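Local coordinates for protein transcriptional regulator, GntR family (Thermotoga maritima, PDB 3SXM) that probably represses or regulates transcription as a GntR-family DNA-binding factor, this piece being its all-helical, metal-binding FCD domain, crystallised here without metal, at residues S33-I39 against R61-L65; E19-E24 against A118-K123; Y26-I30 against L65-S70; A51-D56 against Y96-N100. The protein carries 3 engineered substitutions. All coordinates share one frame; numbering follows the deposited sequence. Where two conformers were deposited one is given.

Contact 1. Residues S33-I39 against R61-L65. With BCT (bicarbonate ion), chain C.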
loop_
_atom_site.group_PDB
_atom_site.type_symbol
_atom_site.label_atom_id
_atom_site.label_comp_id
_atom_site.label_asym_id
_atom_site.label_seq_id
_atom_site.Cartn_x
_atom_site.Cartn_y
_atom_site.Cartn_z
ATOM N N SER A 33 -7.171 6.209 -19.746
ATOM C CA SER A 33 -7.815 7.401 -19.234
ATOM C C SER A 33 -7.482 8.645 -20.075
ATOM O O SER A 33 -6.357 8.793 -20.587
ATOM C CB SER A 33 -7.455 7.654 -17.797
ATOM O OG SER A 33 -6.120 7.962 -17.690
ATOM N N GLU A 34 -8.478 9.498 -20.247
ATOM C CA GLU A 34 -8.284 10.762 -20.969
ATOM C C GLU A 34 -7.369 11.639 -20.151
ATOM O O GLU A 34 -6.529 12.374 -20.750
ATOM C CB GLU A 34 -9.622 11.429 -21.207
ATOM C CG GLU A 34 -10.514 10.612 -22.135
ATOM C CD GLU A 34 -11.875 11.250 -22.389
ATOM O OE1 GLU A 34 -12.207 12.267 -21.741
ATOM O OE2 GLU A 34 -12.598 10.734 -23.267
ATOM N N GLU A 35 -7.453 11.555 -18.823
ATOM C CA GLU A 35 -6.641 12.419 -17.966
ATOM C C GLU A 35 -5.169 12.160 -18.225
ATOM O O GLU A 35 -4.383 13.104 -18.290
ATOM C CB GLU A 35 -6.971 12.176 -16.479
ATOM C CG GLU A 35 -5.986 12.753 -15.416
ATOM C CD GLU A 35 -6.205 14.222 -15.165
ATOM O OE1 GLU A 35 -6.869 14.826 -16.017
ATOM O OE2 GLU A 35 -5.726 14.778 -14.136
ATOM N N LEU A 36 -4.782 10.917 -18.414
ATOM C CA LEU A 36 -3.377 10.584 -18.620
ATOM C C LEU A 36 -2.862 11.298 -19.853
ATOM O O LEU A 36 -1.757 11.845 -19.858
ATOM C CB LEU A 36 -3.206 9.084 -18.792
ATOM C CG LEU A 36 -1.780 8.573 -18.922
ATOM C CD1 LEU A 36 -1.003 8.821 -17.666
ATOM C CD2 LEU A 36 -1.669 7.098 -19.381
ATOM N N LEU A 37 -3.645 11.291 -20.912
ATOM C CA LEU A 37 -3.255 11.973 -22.129
ATOM C C LEU A 37 -3.243 13.498 -22.025
ATOM O O LEU A 37 -2.386 14.164 -22.633
ATOM C CB LEU A 37 -4.178 11.530 -23.255
ATOM C CG LEU A 37 -4.152 10.047 -23.592
ATOM C CD1 LEU A 37 -5.094 9.796 -24.743
ATOM C CD2 LEU A 37 -2.740 9.614 -24.006
ATOM N N GLU A 38 -4.172 14.070 -21.278
ATOM C CA GLU A 38 -4.159 15.509 -21.040
ATOM C C GLU A 38 -2.864 15.902 -20.285
ATOM O O GLU A 38 -2.261 16.942 -20.579
ATOM C CB GLU A 38 -5.329 15.935 -20.174
ATOM C CG GLU A 38 -6.656 15.925 -20.852
ATOM C CD GLU A 38 -7.756 16.449 -19.951
ATOM O OE1 GLU A 38 -7.449 17.232 -19.017
ATOM O OE2 GLU A 38 -8.925 16.084 -20.193
ATOM N N ILE A 39 -2.448 15.074 -19.361
ATOM C CA ILE A 39 -1.211 15.326 -18.590
ATOM C C ILE A 39 -0.035 15.204 -19.520
ATOM O O ILE A 39 0.823 16.065 -19.551
ATOM C CB ILE A 39 -1.049 14.369 -17.433
ATOM C CG1 ILE A 39 -2.155 14.607 -16.374
ATOM C CG2 ILE A 39 0.328 14.478 -16.819
ATOM C CD1 ILE A 39 -2.260 13.480 -15.346
ATOM N N ARG A 61 -1.315 15.866 -10.496
ATOM C CA ARG A 61 -2.349 15.180 -11.269
ATOM C C ARG A 61 -1.967 13.769 -11.625
ATOM O O ARG A 61 -2.814 12.863 -11.554
ATOM C CB ARG A 61 -2.713 15.957 -12.556
ATOM C CG ARG A 61 -3.467 17.173 -12.325
ATOM C CD ARG A 61 -3.567 18.031 -13.630
ATOM N NE ARG A 61 -4.411 17.386 -14.630
ATOM C CZ ARG A 61 -4.559 17.858 -15.861
ATOM N NH1 ARG A 61 -3.853 18.907 -16.262
ATOM N NH2 ARG A 61 -5.371 17.254 -16.703
ATOM N N LEU A 62 -0.724 13.533 -12.014
ATOM C CA LEU A 62 -0.328 12.209 -12.502
ATOM C C LEU A 62 -0.393 11.218 -11.346
ATOM O O LEU A 62 -0.941 10.129 -11.507
ATOM C CB LEU A 62 1.086 12.275 -13.106
ATOM C CG LEU A 62 1.581 10.950 -13.661
ATOM C CD1 LEU A 62 0.689 10.408 -14.762
ATOM C CD2 LEU A 62 2.979 11.090 -14.145
ATOM N N HIS A 63 0.205 11.570 -10.217
ATOM C CA HIS A 63 0.289 10.620 -9.099
ATOM C C HIS A 63 -1.085 10.414 -8.477
ATOM O O HIS A 63 -1.426 9.254 -8.136
ATOM C CB HIS A 63 1.352 11.050 -8.107
ATOM C CG HIS A 63 2.722 10.990 -8.694
ATOM N ND1 HIS A 63 3.518 9.862 -8.676
ATOM C CD2 HIS A 63 3.418 11.924 -9.398
ATOM C CE1 HIS A 63 4.635 10.096 -9.341
ATOM N NE2 HIS A 63 4.587 11.346 -9.773
ATOM N N LYS A 64 -1.899 11.444 -8.367
ATOM C CA LYS A 64 -3.302 11.274 -7.912
ATOM C C LYS A 64 -4.110 10.445 -8.893
ATOM O O LYS A 64 -5.022 9.744 -8.419
ATOM C CB LYS A 64 -3.979 12.603 -7.631
ATOM C CG LYS A 64 -3.471 13.194 -6.350
ATOM C CD LYS A 64 -4.167 14.465 -5.990
ATOM C CE LYS A 64 -3.918 14.830 -4.519
ATOM N NZ LYS A 64 -4.547 16.147 -4.231
ATOM N N LEU A 65 -3.827 10.490 -10.203
ATOM C CA LEU A 65 -4.576 9.693 -11.194
ATOM C C LEU A 65 -4.362 8.224 -10.908
ATOM O O LEU A 65 -5.319 7.406 -10.992
ATOM C CB LEU A 65 -4.092 10.008 -12.652
ATOM C CG LEU A 65 -4.568 9.029 -13.742
ATOM C CD1 LEU A 65 -6.009 9.036 -13.882
ATOM C CD2 LEU A 65 -3.887 9.367 -15.046
HETATM C C BCT C . -10.892 9.526 -17.599
HETATM O O1 BCT C . -10.934 8.913 -18.726
HETATM O O2 BCT C . -11.248 8.746 -16.521
HETATM O O3 BCT C . -9.824 10.361 -17.282
HETATM O O HOH W 1 -5.536 13.555 -11.575
#
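NH2 of Arg61 is gripped by two carboxylates, and with them forms a salt-bridge network between two nearly antiparallel helices of the all-helical FCD domain. The stronger hold is that of Glu35: Arg61 meets it side-on, NH2 to OE1 at 2.9 Å and NE to OE2 at 3.0 Å, both bonds almost straight. Both oxygens lie close to the guanidinium plane, yet that plane is turned 50° from the carboxylate, whose oxygens are therefore approached from above their own plane. Glu38 OE1 adds a weak, bent bond to the same NH2, while Arg61 NH1 turns to Asp57 outside the contact. Ile39 lays CG1 over one face of the guanidinium. Leu65, its CG swung opposite the backbone N (chi1 167°), carries CD2 across to CB of Leu36 (3.8 Å), and CD1 of Leu36 meets CD1 of Leu62 at 3.7 Å. Ser33 caps helix 34-44, its OG accepting a weak bond from Leu36 N and hydrogen-bonding to Ile30 O. At the same helix start a bicarbonate, probably from the crystallisation liquor, takes Glu34 N on O1 (2.9 Å) and Glu35 N on O3. A water donates to Glu35 OE2 and Arg61 O, 2.8 Å from each.

Contact 2. Residues E19-E24 against A118-K123; sequences EVFCLE and AIEKLK
Leu23 and Leu122 pass flank to flank, pointing opposite ways, their CD2 methyls 3.8 Å apart, at the centre of an antiparallel packing of the first and last long helices of the FCD bundle, whose local axes run 164° apart. Val20 bridges two turns of the facing helix. Val20 CG1 meets CG2 of Ile119 at 3.9 Å, the two side chains set roughly perpendicular, whereas Val20 CG2 lies against both Leu122 CD2 and Lys123 CG. Leu23 CD2 also touches Ile119 CG1 at 4.2 Å and, slightly farther off, Ala118 CB. Replacing Ile119 with an alanine would probably open a gap beside Val20 CG1 and Leu23 CD2, leaving both methyls less firmly packed. At one margin Leu122 CD1 touches Glu19 OE1 at 3.6 Å; that carboxylate is engaged by His63, Arg15 and Tyr79, which probably compensates any charge on this buried group. At the other margin Lys123 runs out extended, and a water accepts from its NZ (2.8 Å) and donates to Glu24 OE1. No direct hydrogen bond joins the two segments: their cohesion is essentially apolar, and in the conformer described Glu24 and Lys123 are joined by a water rather than by a direct salt bridge.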
loop_
_atom_site.group_PDB
_atom_site.type_symbol
_atom_site.label_atom_id
_atom_site.label_comp_id
_atom_site.label_asym_id
_atom_site.label_seq_id
_atom_site.Cartn_x
_atom_site.Cartn_y
_atom_site.Cartn_z
ATOM N N GLU A 19 1.076 3.995 -4.611
ATOM C CA GLU A 19 1.059 4.309 -6.060
ATOM C C GLU A 19 1.369 3.088 -6.902
ATOM O O GLU A 19 0.753 2.871 -7.943
ATOM C CB GLU A 19 1.985 5.496 -6.355
ATOM C CG GLU A 19 1.626 6.765 -5.652
ATOM C CD GLU A 19 2.499 7.909 -6.103
ATOM O OE1 GLU A 19 3.023 7.788 -7.235
ATOM O OE2 GLU A 19 2.635 8.922 -5.386
ATOM N N VAL A 20 2.356 2.303 -6.516
ATOM C CA VAL A 20 2.731 1.114 -7.272
ATOM C C VAL A 20 1.597 0.101 -7.190
ATOM O O VAL A 20 1.274 -0.541 -8.189
ATOM C CB VAL A 20 4.055 0.514 -6.808
ATOM C CG1 VAL A 20 4.276 -0.896 -7.408
ATOM C CG2 VAL A 20 5.225 1.472 -7.139
ATOM N N PHE A 21 0.980 -0.078 -6.010
ATOM C CA PHE A 21 -0.153 -0.987 -5.927
ATOM C C PHE A 21 -1.208 -0.582 -6.945
ATOM O O PHE A 21 -1.783 -1.444 -7.611
ATOM C CB PHE A 21 -0.779 -0.978 -4.512
ATOM C CG PHE A 21 -1.956 -1.914 -4.369
ATOM C CD1 PHE A 21 -1.754 -3.235 -4.052
ATOM C CD2 PHE A 21 -3.263 -1.477 -4.516
ATOM C CE1 PHE A 21 -2.812 -4.105 -3.851
ATOM C CE2 PHE A 21 -4.310 -2.367 -4.404
ATOM C CZ PHE A 21 -4.085 -3.654 -4.064
ATOM N N CYS A 22 -1.561 0.691 -6.998
ATOM C CA CYS A 22 -2.640 1.126 -7.903
ATOM C C CYS A 22 -2.232 1.020 -9.379
ATOM O O CYS A 22 -3.011 0.558 -10.218
ATOM C CB CYS A 22 -3.122 2.521 -7.548
ATOM S SG CYS A 22 -3.950 2.594 -5.952
ATOM N N LEU A 23 -1.022 1.467 -9.720
ATOM C CA LEU A 23 -0.533 1.281 -11.085
ATOM C C LEU A 23 -0.535 -0.186 -11.534
ATOM O O LEU A 23 -0.943 -0.526 -12.675
ATOM C CB LEU A 23 0.890 1.908 -11.256
ATOM C CG LEU A 23 1.467 1.857 -12.681
ATOM C CD1 LEU A 23 0.572 2.541 -13.731
ATOM C CD2 LEU A 23 2.882 2.452 -12.627
ATOM N N GLU A 24 -0.078 -1.094 -10.676
ATOM C CA GLU A 24 -0.014 -2.500 -10.991
ATOM C C GLU A 24 -1.413 -3.078 -11.193
ATOM O O GLU A 24 -1.659 -3.836 -12.133
ATOM C CB GLU A 24 0.649 -3.233 -9.796
ATOM C CG GLU A 24 2.168 -3.235 -9.779
ATOM C CD GLU A 24 2.854 -3.944 -8.582
ATOM O OE1 GLU A 24 4.070 -4.277 -8.698
ATOM O OE2 GLU A 24 2.214 -4.123 -7.521
ATOM N N ALA A 118 6.728 0.405 -16.762
ATOM C CA ALA A 118 6.095 1.530 -16.085
ATOM C C ALA A 118 6.250 1.460 -14.582
ATOM O O ALA A 118 6.566 2.468 -13.951
ATOM C CB ALA A 118 4.638 1.645 -16.428
ATOM N N ILE A 119 6.077 0.262 -14.022
ATOM C CA ILE A 119 6.258 0.090 -12.587
ATOM C C ILE A 119 7.690 0.385 -12.210
ATOM O O ILE A 119 7.968 1.086 -11.241
ATOM C CB ILE A 119 5.833 -1.333 -12.200
ATOM C CG1 ILE A 119 4.318 -1.482 -12.384
ATOM C CG2 ILE A 119 6.226 -1.609 -10.728
ATOM C CD1 ILE A 119 3.870 -2.954 -12.460
ATOM N N GLU A 120 8.624 -0.089 -13.019
ATOM C CA GLU A 120 10.043 0.200 -12.769
ATOM C C GLU A 120 10.300 1.706 -12.778
ATOM O O GLU A 120 11.007 2.220 -11.920
ATOM C CB GLU A 120 10.966 -0.462 -13.799
ATOM C CG GLU A 120 11.086 -1.954 -13.675
ATOM C CD GLU A 120 11.957 -2.567 -14.772
ATOM O OE1 GLU A 120 12.610 -1.825 -15.565
ATOM O OE2 GLU A 120 12.005 -3.807 -14.839
ATOM N N LYS A 121 9.739 2.415 -13.747
ATOM C CA LYS A 121 10.002 3.854 -13.861
ATOM C C LYS A 121 9.398 4.643 -12.694
ATOM O O LYS A 121 10.001 5.610 -12.227
ATOM C CB LYS A 121 9.475 4.422 -15.192
ATOM C CG LYS A 121 9.942 5.833 -15.536
ATOM C CD LYS A 121 11.492 5.819 -15.831
ATOM C CE LYS A 121 12.039 7.107 -16.327
ATOM N NZ LYS A 121 13.546 6.940 -16.422
ATOM N N LEU A 122 8.215 4.255 -12.242
ATOM C CA LEU A 122 7.595 4.889 -11.112
ATOM C C LEU A 122 8.489 4.710 -9.854
ATOM O O LEU A 122 8.733 5.670 -9.118
ATOM C CB LEU A 122 6.160 4.363 -10.924
ATOM C CG LEU A 122 5.472 4.876 -9.643
ATOM C CD1 LEU A 122 5.399 6.370 -9.594
ATOM C CD2 LEU A 122 4.056 4.332 -9.519
ATOM N N LYS A 123 8.949 3.494 -9.603
ATOM C CA LYS A 123 9.810 3.187 -8.448
ATOM C C LYS A 123 11.100 3.991 -8.586
ATOM O O LYS A 123 11.546 4.586 -7.622
ATOM C CB LYS A 123 10.140 1.704 -8.353
ATOM C CG LYS A 123 8.952 0.850 -7.922
ATOM C CD LYS A 123 9.353 -0.618 -7.922
ATOM C CE LYS A 123 8.204 -1.473 -7.480
ATOM N NZ LYS A 123 8.455 -2.952 -7.601
HETATM O O HOH W 2 6.154 -4.125 -6.492
#

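Contact 3. Residues Y26-I30 against L65-S70; sequences YFDKI and LFIRAS
Tyr26 lies flat on the chain at Ala69 and Ser70, where the C-terminal end of helix 51-68 packs against the junction of helices 5-25 and 27-31. Tyr26 CB is 4.2 Å from Ala69 CB. Further out, Tyr26 CD1 nears Ala69 O at 3.5 Å, while Tyr26 CE2 on the other flank touches Ser70 CB at 3.6 Å. Ser70 CA sits over the middle of the Tyr26 ring, 3.5 Å from the centroid and 7° off the normal, a nearly vertical CH-pi contact. Tyr26 CE1 and CZ both lie 3.6 Å from Ser70 O. At the tip, Tyr26 OH hydrogen-bonds to Glu13 of the second subunit, extending this packing to the dimer interface. Ser70 OG donates to Ile67 O at 2.7 Å and also bonds Asn72 N; with Ser70 N on the same Ile67 oxygen, these bonds help hold the chain beneath the ring. One helical turn on, Ile30 presses CG1 tightly against Ala69 CB (3.3 Å). Ile30 CG2 comes to the edge of the Phe66 ring at CD1 (3.9 Å). The aliphatic part of Lys29 passes over Ala69 O. Around this packing, Leu23 of helix 5-25 backs Ile30, Cys22 touches Ser70, and Leu106 and Ile110 of helix 96-111 meet Phe66.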
loop_
_atom_site.group_PDB
_atom_site.type_symbol
_atom_site.label_atom_id
_atom_site.label_comp_id
_atom_site.label_asym_id
_atom_site.label_seq_id
_atom_site.Cartn_x
_atom_site.Cartn_y
_atom_site.Cartn_z
ATOM N N TYR A 26 -4.457 -1.495 -11.605
ATOM C CA TYR A 26 -5.405 -0.717 -12.405
ATOM C C TYR A 26 -4.744 -0.192 -13.681
ATOM O O TYR A 26 -5.197 0.765 -14.276
ATOM C CB TYR A 26 -6.093 0.379 -11.567
ATOM C CG TYR A 26 -6.891 -0.231 -10.466
ATOM C CD1 TYR A 26 -8.148 -0.675 -10.722
ATOM C CD2 TYR A 26 -6.326 -0.510 -9.238
ATOM C CE1 TYR A 26 -8.891 -1.314 -9.749
ATOM C CE2 TYR A 26 -7.073 -1.137 -8.245
ATOM C CZ TYR A 26 -8.323 -1.573 -8.513
ATOM O OH TYR A 26 -9.096 -2.246 -7.549
ATOM N N PHE A 27 -3.644 -0.846 -14.087
ATOM C CA PHE A 27 -2.884 -0.459 -15.243
ATOM C C PHE A 27 -3.717 -0.124 -16.473
ATOM O O PHE A 27 -3.498 0.941 -17.082
ATOM C CB PHE A 27 -1.843 -1.524 -15.583
ATOM C CG PHE A 27 -0.927 -1.146 -16.719
ATOM C CD1 PHE A 27 0.124 -0.304 -16.496
ATOM C CD2 PHE A 27 -1.150 -1.587 -17.988
ATOM C CE1 PHE A 27 0.968 0.060 -17.552
ATOM C CE2 PHE A 27 -0.312 -1.226 -19.036
ATOM C CZ PHE A 27 0.729 -0.378 -18.803
ATOM N N ASP A 28 -4.636 -0.994 -16.877
ATOM C CA ASP A 28 -5.369 -0.729 -18.106
ATOM C C ASP A 28 -6.289 0.460 -17.960
ATOM O O ASP A 28 -6.477 1.221 -18.938
ATOM C CB ASP A 28 -6.195 -1.972 -18.521
ATOM C CG ASP A 28 -5.331 -3.148 -18.932
ATOM O OD1 ASP A 28 -4.156 -3.001 -19.284
ATOM O OD2 ASP A 28 -5.891 -4.285 -19.006
ATOM N N LYS A 29 -6.910 0.633 -16.789
ATOM C CA LYS A 29 -7.744 1.800 -16.550
ATOM C C LYS A 29 -6.935 3.102 -16.649
ATOM O O LYS A 29 -7.377 4.090 -17.240
ATOM C CB LYS A 29 -8.439 1.711 -15.175
ATOM C CG LYS A 29 -9.341 2.881 -14.892
ATOM C CD LYS A 29 -10.375 2.574 -13.832
ATOM C CE LYS A 29 -10.997 3.831 -13.237
ATOM N NZ LYS A 29 -12.405 4.086 -13.653
ATOM N N ILE A 30 -5.765 3.084 -16.053
ATOM C CA ILE A 30 -4.872 4.235 -16.122
ATOM C C ILE A 30 -4.465 4.499 -17.579
ATOM O O ILE A 30 -4.586 5.625 -18.085
ATOM C CB ILE A 30 -3.652 4.071 -15.194
ATOM C CG1 ILE A 30 -4.098 4.033 -13.728
ATOM C CG2 ILE A 30 -2.665 5.175 -15.480
ATOM C CD1 ILE A 30 -3.075 3.419 -12.814
ATOM N N LEU A 65 -3.827 10.490 -10.203
ATOM C CA LEU A 65 -4.576 9.693 -11.194
ATOM C C LEU A 65 -4.362 8.224 -10.908
ATOM O O LEU A 65 -5.319 7.406 -10.992
ATOM C CB LEU A 65 -4.092 10.008 -12.652
ATOM C CG LEU A 65 -4.568 9.029 -13.742
ATOM C CD1 LEU A 65 -6.009 9.036 -13.882
ATOM C CD2 LEU A 65 -3.887 9.367 -15.046
ATOM N N PHE A 66 -3.157 7.835 -10.567
ATOM C CA PHE A 66 -2.853 6.394 -10.361
ATOM C C PHE A 66 -3.765 5.913 -9.233
ATOM O O PHE A 66 -4.376 4.841 -9.309
ATOM C CB PHE A 66 -1.398 6.170 -9.982
ATOM C CG PHE A 66 -0.392 6.560 -11.060
ATOM C CD1 PHE A 66 -0.726 6.620 -12.393
ATOM C CD2 PHE A 66 0.896 6.906 -10.685
ATOM C CE1 PHE A 66 0.216 7.001 -13.376
ATOM C CE2 PHE A 66 1.825 7.262 -11.680
ATOM C CZ PHE A 66 1.465 7.290 -12.974
ATOM N N ILE A 67 -3.835 6.710 -8.193
ATOM C CA ILE A 67 -4.622 6.352 -6.979
ATOM C C ILE A 67 -6.115 6.334 -7.324
ATOM O O ILE A 67 -6.861 5.373 -6.965
ATOM C CB ILE A 67 -4.336 7.336 -5.868
ATOM C CG1 ILE A 67 -2.866 7.270 -5.447
ATOM C CG2 ILE A 67 -5.292 7.162 -4.669
ATOM C CD1 ILE A 67 -2.438 6.015 -4.698
ATOM N N ARG A 68 -6.577 7.365 -8.030
ATOM C CA ARG A 68 -7.985 7.526 -8.355
ATOM C C ARG A 68 -8.503 6.365 -9.210
ATOM O O ARG A 68 -9.658 5.956 -9.050
ATOM C CB ARG A 68 -8.225 8.894 -9.030
ATOM C CG ARG A 68 -9.607 9.115 -9.586
ATOM C CD ARG A 68 -10.652 9.243 -8.560
ATOM N NE ARG A 68 -10.522 10.449 -7.747
ATOM C CZ ARG A 68 -11.404 10.814 -6.827
ATOM N NH1 ARG A 68 -12.478 10.077 -6.614
ATOM N NH2 ARG A 68 -11.217 11.924 -6.134
ATOM N N ALA A 69 -7.664 5.815 -10.086
ATOM C CA ALA A 69 -8.043 4.767 -11.020
ATOM C C ALA A 69 -8.452 3.483 -10.272
ATOM O O ALA A 69 -9.133 2.657 -10.842
ATOM C CB ALA A 69 -6.879 4.500 -12.029
ATOM N N SER A 70 -8.026 3.328 -9.019
ATOM C CA SER A 70 -8.468 2.167 -8.190
ATOM C C SER A 70 -9.961 2.174 -7.992
ATOM O O SER A 70 -10.578 1.119 -7.773
ATOM C CB SER A 70 -7.752 2.127 -6.830
ATOM O OG SER A 70 -8.200 3.179 -6.022
#

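Contact 4. Residues A51-D56 against Y96-N100. Engineered in segment 51-56: Ala51 (natural residue Lys).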
loop_
_atom_site.group_PDB
_atom_site.type_symbol
_atom_site.label_atom_id
_atom_site.label_comp_id
_atom_site.label_asym_id
_atom_site.label_seq_id
_atom_site.Cartn_x
_atom_site.Cartn_y
_atom_site.Cartn_z
ATOM N N ALA A 51 9.651 24.526 -17.426
ATOM C CA ALA A 51 9.649 23.306 -16.603
ATOM C C ALA A 51 8.863 23.452 -15.308
ATOM O O ALA A 51 8.109 22.543 -14.934
ATOM C CB ALA A 51 11.082 22.890 -16.315
ATOM N N ARG A 52 9.025 24.560 -14.589
ATOM C CA ARG A 52 8.287 24.827 -13.360
ATOM C C ARG A 52 6.789 24.801 -13.482
ATOM O O ARG A 52 6.084 24.174 -12.702
ATOM C CB ARG A 52 8.663 26.180 -12.781
ATOM C CG ARG A 52 7.910 26.473 -11.514
ATOM C CD ARG A 52 8.648 27.292 -10.450
ATOM N NE ARG A 52 7.916 27.114 -9.208
ATOM C CZ ARG A 52 6.779 27.745 -8.933
ATOM N NH1 ARG A 52 6.312 28.670 -9.758
ATOM N NH2 ARG A 52 6.131 27.478 -7.843
ATOM N N GLU A 53 6.293 25.530 -14.445
ATOM C CA GLU A 53 4.853 25.593 -14.699
ATOM C C GLU A 53 4.331 24.225 -15.120
ATOM O O GLU A 53 3.237 23.776 -14.696
ATOM C CB GLU A 53 4.588 26.659 -15.775
ATOM C CG GLU A 53 3.126 26.907 -16.076
ATOM C CD GLU A 53 2.914 27.909 -17.209
ATOM O OE1 GLU A 53 3.647 28.931 -17.293
ATOM O OE2 GLU A 53 2.000 27.654 -18.026
ATOM N N ILE A 54 5.091 23.500 -15.904
ATOM C CA ILE A 54 4.638 22.197 -16.331
ATOM C C ILE A 54 4.546 21.273 -15.097
ATOM O O ILE A 54 3.618 20.509 -14.954
ATOM C CB ILE A 54 5.630 21.596 -17.376
ATOM C CG1 ILE A 54 5.512 22.313 -18.718
ATOM C CG2 ILE A 54 5.373 20.171 -17.591
ATOM C CD1 ILE A 54 6.619 22.028 -19.695
ATOM N N PHE A 55 5.522 21.359 -14.216
ATOM C CA PHE A 55 5.638 20.446 -13.095
ATOM C C PHE A 55 4.507 20.427 -12.057
ATOM O O PHE A 55 3.902 19.428 -11.880
ATOM C CB PHE A 55 6.974 20.582 -12.364
ATOM C CG PHE A 55 7.122 19.659 -11.158
ATOM C CD1 PHE A 55 7.676 18.425 -11.287
ATOM C CD2 PHE A 55 6.663 20.031 -9.922
ATOM C CE1 PHE A 55 7.790 17.588 -10.213
ATOM C CE2 PHE A 55 6.784 19.198 -8.844
ATOM C CZ PHE A 55 7.362 17.990 -8.995
ATOM N N ASP A 56 4.324 21.544 -11.359
ATOM C CA ASP A 56 3.388 21.624 -10.246
ATOM C C ASP A 56 2.081 20.926 -10.579
ATOM O O ASP A 56 1.676 19.983 -9.899
ATOM C CB ASP A 56 3.118 23.085 -9.883
ATOM C CG ASP A 56 4.393 23.875 -9.659
ATOM O OD1 ASP A 56 5.336 23.323 -9.053
ATOM O OD2 ASP A 56 4.452 25.046 -10.088
ATOM N N TYR A 96 12.627 20.111 -11.171
ATOM C CA TYR A 96 11.642 20.148 -12.273
ATOM C C TYR A 96 11.976 19.462 -13.598
ATOM O O TYR A 96 11.216 18.639 -14.128
ATOM C CB TYR A 96 11.251 21.623 -12.537
ATOM C CG TYR A 96 10.815 22.403 -11.333
ATOM C CD1 TYR A 96 9.942 21.885 -10.405
ATOM C CD2 TYR A 96 11.295 23.670 -11.115
ATOM C CE1 TYR A 96 9.543 22.595 -9.292
ATOM C CE2 TYR A 96 10.911 24.406 -9.993
ATOM C CZ TYR A 96 10.032 23.857 -9.081
ATOM O OH TYR A 96 9.640 24.553 -7.950
ATOM N N VAL A 97 13.129 19.781 -14.148
ATOM C CA VAL A 97 13.469 19.270 -15.459
ATOM C C VAL A 97 13.562 17.771 -15.443
ATOM O O VAL A 97 13.029 17.101 -16.333
ATOM C CB VAL A 97 14.772 19.903 -15.926
ATOM C CG1 VAL A 97 15.348 19.158 -17.151
ATOM C CG2 VAL A 97 14.500 21.351 -16.262
ATOM N N VAL A 98 14.281 17.241 -14.471
ATOM C CA VAL A 98 14.508 15.826 -14.423
ATOM C C VAL A 98 13.230 15.065 -14.035
ATOM O O VAL A 98 12.949 14.020 -14.619
ATOM C CB VAL A 98 15.687 15.468 -13.514
ATOM C CG1 VAL A 98 15.838 13.944 -13.419
ATOM C CG2 VAL A 98 16.956 16.086 -14.034
ATOM N N SER A 99 12.427 15.588 -13.103
ATOM C CA SER A 99 11.172 14.890 -12.763
ATOM C C SER A 99 10.206 14.942 -13.941
ATOM O O SER A 99 9.478 13.938 -14.203
ATOM C CB SER A 99 10.563 15.488 -11.502
ATOM O OG SER A 99 11.326 15.053 -10.391
ATOM N N ASN A 100 10.227 16.015 -14.686
ATOM C CA ASN A 100 9.342 16.110 -15.811
ATOM C C ASN A 100 9.728 15.081 -16.874
ATOM O O ASN A 100 8.878 14.458 -17.508
ATOM C CB ASN A 100 9.355 17.508 -16.358
ATOM C CG ASN A 100 8.488 17.643 -17.520
ATOM O OD1 ASN A 100 7.271 17.608 -17.391
ATOM N ND2 ASN A 100 9.094 17.767 -18.691
HETATM O O HOH W 3 6.761 24.167 -7.205
#
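Tyr96 is a knob in a hole formed by Ala51, Arg52, Phe55 and Asp56, where two FCD-domain helices meet, the local axes of 51-56 and 96-100 crossing at 51°. Arg52 CA lies over one face of the Tyr96 ring, a CH-pi contact 4.2 Å from the centroid, and the arginine chain continues alongside the tyrosine until NE donates a weak bond to Tyr96 OH at 3.3 Å. Phe55 meets the ring obliquely at its rim, Phe55 CG 3.7 Å from Tyr96 CD1, with the planes at 50°. A chi1 of 179° carries the Phe55 ring away from its own backbone N and on to present its edge to Ser99 CB. CB of the engineered Ala51, a lysine in nature, meets Val97 CG2 at 3.7 Å. A leucine in place of Tyr96 would probably leave Arg52 NE without its hydroxyl partner and the shared water held less firmly. That water lies 3.0 Å from Tyr96 OH; its very short bond to OD1 of Asp56, a zinc ligand in another structure of this protein, is somewhat doubtful. In the conformer described, Arg52 also faces Asp56 in a long ion pair. Farther out, Ile43 of helix 34-44 touches Ile54 and Asn100, while His125 and Val129 of helix 115-135 pack on Ser99.

How the contacts relate
Helix 51-68 runs through contacts 1, 3 and 4, with contact 4 near its start and contact 3 at its end, their centres about 22 Å apart. Contacts 1 and 3 share Leu65 and lie about 9 Å apart between centres. Contact 2 pairs helices 5-25 and 115-135 and touches contacts 1 and 3: Glu19 OE1 is 2.6 Å from His63 ND1 of segment 61-65, a probable hydrogen bond, and Leu23 CA is 3.7 Å from Ile30 CD1 of contact 3. Contacts 1 and 4 hold His63 and Asp56, which bind zinc in another structure of this protein; no metal is bound here. The bicarbonate lies instead at the start of helix 34-44.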